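Local coordinates for protein methanosaeta concilii ACLY-B (Methanothrix soehngenii, PDB 6ZNW) that probably takes part, as the B subunit of an ATP-citrate lyase, in cleaving citrate with coenzyme A and ATP to acetyl-CoA and oxaloacetate, at residues Met84-Ser89 against Arg107-Ile112; Ile112-Pro117 against Gly137-Gly142. All coordinates share one frame; numbering follows the deposited sequence.

Contact 1: residues Met84-Ser89 against Arg107-Ile112; sequences MVNFAS and RIVAVI
M84 to N86 and V109 to V111 are neighbouring parallel strands of a beta-alpha-beta unit, their axes 4.9 Å apart and 16° off parallel, connected by helix 93-102. Four backbone bonds zip them: M84 N to I108 O (2.9 Å), A110 N to M84 O, N86 N to A110 O and I112 N to N86 O. M84, N86, V109 and V111 face the helix, with M84 alongside V109 and its bent chain bringing M84 CE within 4.2 Å of V109 CG1; V85 and A110 look to the other face. With CG anti to the backbone N (chi1 -166°) and chi2 near zero, N86 OD1 reaches forward to accept A88 N in an Asx turn (3.0 Å), the N-H arriving 40° above the carbonyl plane; ND2 hydrogen-bonds to OG1 of T96 and of T97 on the helix. I112 brings CG1 obliquely to the F87 ring, 3.8 Å from CE1, with CG2 beside CD1. A water donates to both N86 O (2.7 Å) and A88 O. The chemistry changes along the pair: backbone bonds and apolar packing hold the strands, whereas the buried amide and the water fix the turn where the first strand ends.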
loop_
_atom_site.group_PDB
_atom_site.type_symbol
_atom_site.label_atom_id
_atom_site.label_comp_id
_atom_site.label_asym_id
_atom_site.label_seq_id
_atom_site.Cartn_x
_atom_site.Cartn_y
_atom_site.Cartn_z
ATOM N N MET B 84 -17.709 22.695 41.897
ATOM C CA MET B 84 -17.409 22.863 40.486
ATOM C C MET B 84 -16.447 24.015 40.307
ATOM O O MET B 84 -16.743 25.144 40.695
ATOM C CB MET B 84 -18.636 23.037 39.584
ATOM C CG MET B 84 -18.258 23.082 38.114
ATOM S SD MET B 84 -19.652 23.149 36.967
ATOM C CE MET B 84 -19.788 24.951 36.703
ATOM N N VAL B 85 -15.274 23.720 39.731
ATOM C CA VAL B 85 -14.270 24.724 39.428
ATOM C C VAL B 85 -14.576 25.147 37.996
ATOM O O VAL B 85 -14.379 24.371 37.069
ATOM C CB VAL B 85 -12.839 24.175 39.611
ATOM C CG1 VAL B 85 -11.811 25.261 39.330
ATOM C CG2 VAL B 85 -12.654 23.610 41.021
ATOM N N ASN B 86 -15.162 26.333 37.837
ATOM C CA ASN B 86 -15.650 26.841 36.563
ATOM C C ASN B 86 -14.650 27.723 35.814
ATOM O O ASN B 86 -14.425 28.880 36.175
ATOM C CB ASN B 86 -16.984 27.580 36.794
ATOM C CG ASN B 86 -17.781 27.879 35.558
ATOM O OD1 ASN B 86 -17.367 27.592 34.443
ATOM N ND2 ASN B 86 -18.951 28.461 35.730
ATOM N N PHE B 87 -14.081 27.179 34.740
ATOM C CA PHE B 87 -13.150 27.908 33.883
ATOM C C PHE B 87 -13.825 28.451 32.626
ATOM O O PHE B 87 -13.123 28.829 31.692
ATOM C CB PHE B 87 -11.931 27.043 33.499
ATOM C CG PHE B 87 -10.941 26.830 34.620
ATOM C CD1 PHE B 87 -10.055 27.831 34.984
ATOM C CD2 PHE B 87 -10.881 25.623 35.296
ATOM C CE1 PHE B 87 -9.163 27.649 36.029
ATOM C CE2 PHE B 87 -9.957 25.429 36.319
ATOM C CZ PHE B 87 -9.122 26.454 36.695
ATOM N N ALA B 88 -15.174 28.525 32.589
ATOM C CA ALA B 88 -15.866 29.088 31.429
ATOM C C ALA B 88 -15.494 30.566 31.267
ATOM O O ALA B 88 -15.181 31.236 32.253
ATOM C CB ALA B 88 -17.375 28.954 31.584
ATOM N N SER B 89 -15.493 31.053 30.017
ATOM C CA SER B 89 -15.207 32.449 29.701
ATOM C C SER B 89 -16.281 33.368 30.324
ATOM O O SER B 89 -17.323 32.874 30.763
ATOM C CB SER B 89 -15.190 32.638 28.184
ATOM O OG SER B 89 -16.493 32.654 27.610
ATOM N N ARG B 107 -22.820 22.140 45.655
ATOM C CA ARG B 107 -22.951 23.098 46.753
ATOM C C ARG B 107 -22.057 24.344 46.577
ATOM O O ARG B 107 -22.453 25.443 46.971
ATOM C CB ARG B 107 -22.636 22.372 48.074
ATOM C CG ARG B 107 -22.687 23.227 49.331
ATOM C CD ARG B 107 -22.439 22.362 50.557
ATOM N NE ARG B 107 -21.414 22.916 51.446
ATOM C CZ ARG B 107 -20.173 22.443 51.548
ATOM N NH1 ARG B 107 -19.791 21.401 50.820
ATOM N NH2 ARG B 107 -19.306 23.009 52.373
ATOM N N ILE B 108 -20.858 24.177 45.995
ATOM C CA ILE B 108 -19.918 25.283 45.789
ATOM C C ILE B 108 -19.524 25.427 44.316
ATOM O O ILE B 108 -19.236 24.434 43.650
ATOM C CB ILE B 108 -18.649 25.097 46.685
ATOM C CG1 ILE B 108 -19.017 24.980 48.171
ATOM C CG2 ILE B 108 -17.598 26.202 46.463
ATOM C CD1 ILE B 108 -18.265 23.961 48.869
ATOM N N VAL B 109 -19.502 26.666 43.811
ATOM C CA VAL B 109 -19.042 26.952 42.460
ATOM C C VAL B 109 -17.997 28.071 42.546
ATOM O O VAL B 109 -18.249 29.113 43.156
ATOM C CB VAL B 109 -20.160 27.306 41.442
ATOM C CG1 VAL B 109 -19.582 27.429 40.037
ATOM C CG2 VAL B 109 -21.288 26.282 41.464
ATOM N N ALA B 110 -16.813 27.835 41.975
ATOM C CA ALA B 110 -15.767 28.840 41.931
ATOM C C ALA B 110 -15.738 29.377 40.501
ATOM O O ALA B 110 -15.567 28.607 39.567
ATOM C CB ALA B 110 -14.429 28.228 42.297
ATOM N N VAL B 111 -15.992 30.682 40.329
ATOM C CA VAL B 111 -16.035 31.341 39.025
ATOM C C VAL B 111 -14.734 32.090 38.789
ATOM O O VAL B 111 -14.458 33.072 39.477
ATOM C CB VAL B 111 -17.252 32.277 38.897
ATOM C CG1 VAL B 111 -17.367 32.820 37.471
ATOM C CG2 VAL B 111 -18.534 31.568 39.318
ATOM N N ILE B 112 -13.936 31.628 37.826
ATOM C CA ILE B 112 -12.621 32.191 37.542
ATOM C C ILE B 112 -12.695 33.441 36.626
ATOM O O ILE B 112 -11.918 34.390 36.805
ATOM C CB ILE B 112 -11.683 31.051 36.963
ATOM C CG1 ILE B 112 -11.134 30.111 38.075
ATOM C CG2 ILE B 112 -10.513 31.608 36.169
ATOM C CD1 ILE B 112 -12.102 29.419 38.980
HETATM O O HOH W 1 -15.246 31.173 34.978
#

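Contact 2: residues Ile112-Pro117 against Gly137-Gly142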
loop_
_atom_site.group_PDB
_atom_site.type_symbol
_atom_site.label_atom_id
_atom_site.label_comp_id
_atom_site.label_asym_id
_atom_site.label_seq_id
_atom_site.Cartn_x
_atom_site.Cartn_y
_atom_site.Cartn_z
ATOM N N ILE B 112 -13.936 31.628 37.826
ATOM C CA ILE B 112 -12.621 32.191 37.542
ATOM C C ILE B 112 -12.695 33.441 36.626
ATOM O O ILE B 112 -11.918 34.390 36.805
ATOM C CB ILE B 112 -11.683 31.051 36.963
ATOM C CG1 ILE B 112 -11.134 30.111 38.075
ATOM C CG2 ILE B 112 -10.513 31.608 36.169
ATOM C CD1 ILE B 112 -12.102 29.419 38.980
ATOM N N ALA B 113 -13.625 33.433 35.656
ATOM C CA ALA B 113 -13.758 34.467 34.636
ATOM C C ALA B 113 -13.759 35.915 35.126
ATOM O O ALA B 113 -14.412 36.262 36.108
ATOM C CB ALA B 113 -14.995 34.222 33.793
ATOM N N GLU B 114 -13.008 36.748 34.413
ATOM C CA GLU B 114 -12.930 38.190 34.596
ATOM C C GLU B 114 -13.814 38.796 33.498
ATOM O O GLU B 114 -13.839 38.292 32.367
ATOM C CB GLU B 114 -11.492 38.691 34.383
ATOM C CG GLU B 114 -10.450 37.948 35.196
ATOM C CD GLU B 114 -10.040 38.636 36.482
ATOM O OE1 GLU B 114 -10.307 39.857 36.620
ATOM O OE2 GLU B 114 -9.455 37.953 37.357
ATOM N N GLY B 115 -14.515 39.870 33.827
ATOM C CA GLY B 115 -15.372 40.556 32.867
ATOM C C GLY B 115 -16.820 40.114 32.877
ATOM O O GLY B 115 -17.528 40.296 31.883
ATOM N N VAL B 116 -17.276 39.536 33.999
ATOM C CA VAL B 116 -18.661 39.108 34.159
ATOM C C VAL B 116 -19.510 40.323 34.587
ATOM O O VAL B 116 -19.142 41.028 35.533
ATOM C CB VAL B 116 -18.765 37.953 35.190
ATOM C CG1 VAL B 116 -20.221 37.580 35.463
ATOM C CG2 VAL B 116 -17.960 36.730 34.740
ATOM N N PRO B 117 -20.644 40.601 33.898
ATOM C CA PRO B 117 -21.484 41.746 34.286
ATOM C C PRO B 117 -21.863 41.771 35.763
ATOM O O PRO B 117 -22.028 40.715 36.381
ATOM C CB PRO B 117 -22.735 41.581 33.414
ATOM C CG PRO B 117 -22.281 40.832 32.244
ATOM C CD PRO B 117 -21.211 39.894 32.736
ATOM N N GLY B 137 -16.003 33.990 43.702
ATOM C CA GLY B 137 -15.771 34.702 42.456
ATOM C C GLY B 137 -16.953 35.576 42.073
ATOM O O GLY B 137 -17.813 35.838 42.918
ATOM N N PRO B 138 -17.043 36.084 40.816
ATOM C CA PRO B 138 -16.118 35.891 39.680
ATOM C C PRO B 138 -14.763 36.602 39.862
ATOM O O PRO B 138 -14.513 37.239 40.889
ATOM C CB PRO B 138 -16.926 36.426 38.471
ATOM C CG PRO B 138 -18.330 36.674 38.968
ATOM C CD PRO B 138 -18.179 36.946 40.434
ATOM N N ALA B 139 -13.876 36.483 38.864
ATOM C CA ALA B 139 -12.565 37.129 38.842
ATOM C C ALA B 139 -11.659 36.720 40.012
ATOM O O ALA B 139 -11.047 37.574 40.648
ATOM C CB ALA B 139 -12.705 38.653 38.745
ATOM N N THR B 140 -11.567 35.408 40.285
ATOM C CA THR B 140 -10.724 34.886 41.359
ATOM C C THR B 140 -9.963 33.628 40.931
ATOM O O THR B 140 -10.376 32.947 39.984
ATOM C CB THR B 140 -11.591 34.539 42.588
ATOM O OG1 THR B 140 -10.734 34.222 43.685
ATOM C CG2 THR B 140 -12.527 33.357 42.335
ATOM N N VAL B 141 -8.838 33.320 41.630
ATOM C CA VAL B 141 -8.119 32.036 41.451
ATOM C C VAL B 141 -8.881 30.933 42.213
ATOM O O VAL B 141 -8.825 29.763 41.825
ATOM C CB VAL B 141 -6.630 32.021 41.876
ATOM C CG1 VAL B 141 -5.725 32.601 40.798
ATOM C CG2 VAL B 141 -6.413 32.691 43.223
ATOM N N GLY B 142 -9.551 31.323 43.306
ATOM C CA GLY B 142 -10.369 30.460 44.134
ATOM C C GLY B 142 -10.002 30.581 45.589
ATOM O O GLY B 142 -10.358 31.547 46.266
#
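A139 N donates to A113 O at 2.8 Å, a short but bent bond (134° at the hydrogen) that reaches the oxygen from above the carbonyl plane. It ties together two loops that follow adjacent parallel strands, 108-111 and 134-136, of an alternating beta-alpha sheet, where the regular parallel pairing has stopped. Two CA-H...O contacts flank it: A139 CA approaches I112 O, and I112 CA meets T140 O at 3.4 Å, an oxygen that also lies 3.5 Å from I112 CG1. P138 follows a cis peptide bond; its side chain and that of V116 cross at about a right angle, P138 CB 3.9 Å from V116 CG2, and helix 118-130 packs against both residues. E114 bends at chi2 (-98°) to bring its carboxylate back over A139, whose CB lies across one flat side of the group, 3.4 Å from OE1 and nearly as close to CD and OE2. This side chain comes to about 4 Å, nearest atoms, of a bound magnesium ion and of a citrate that probably came from the crystallisation solution. An alanine in place of E114 removes the carboxylate, which would probably leave the A139 methyl without its cover and the magnesium ion with one negative charge fewer nearby. The loop 137-142 is braced internally by an ST turn, in which T140 OG1, itself bonded to A201 O, accepts G142 N at 3.2 Å.

Two neighbouring contacts along the parallel strands of a mixed sheet illustrate how such a fold passes from framework to the loops beside a bound metal ion. Contact 1 joins strand 83-86 to 108-111, and contact 2 joins the loops that follow 108-111 and 134-136, so the middle strand and I112 serve both. Each is largely buried, but no other protein chain touches 84-89/107-112, whereas 112-117/137-142 comes up against the chain of a citrate lyase partner and lies nearer the bound magnesium ion. A ladder of regular backbone bonds gives way to a single bent one, supplemented by CA-H...O contacts, a cis proline and a carboxylate. The two also meet directly, with V111 CG1 packing on P138 CB and A113 CB on A88 O.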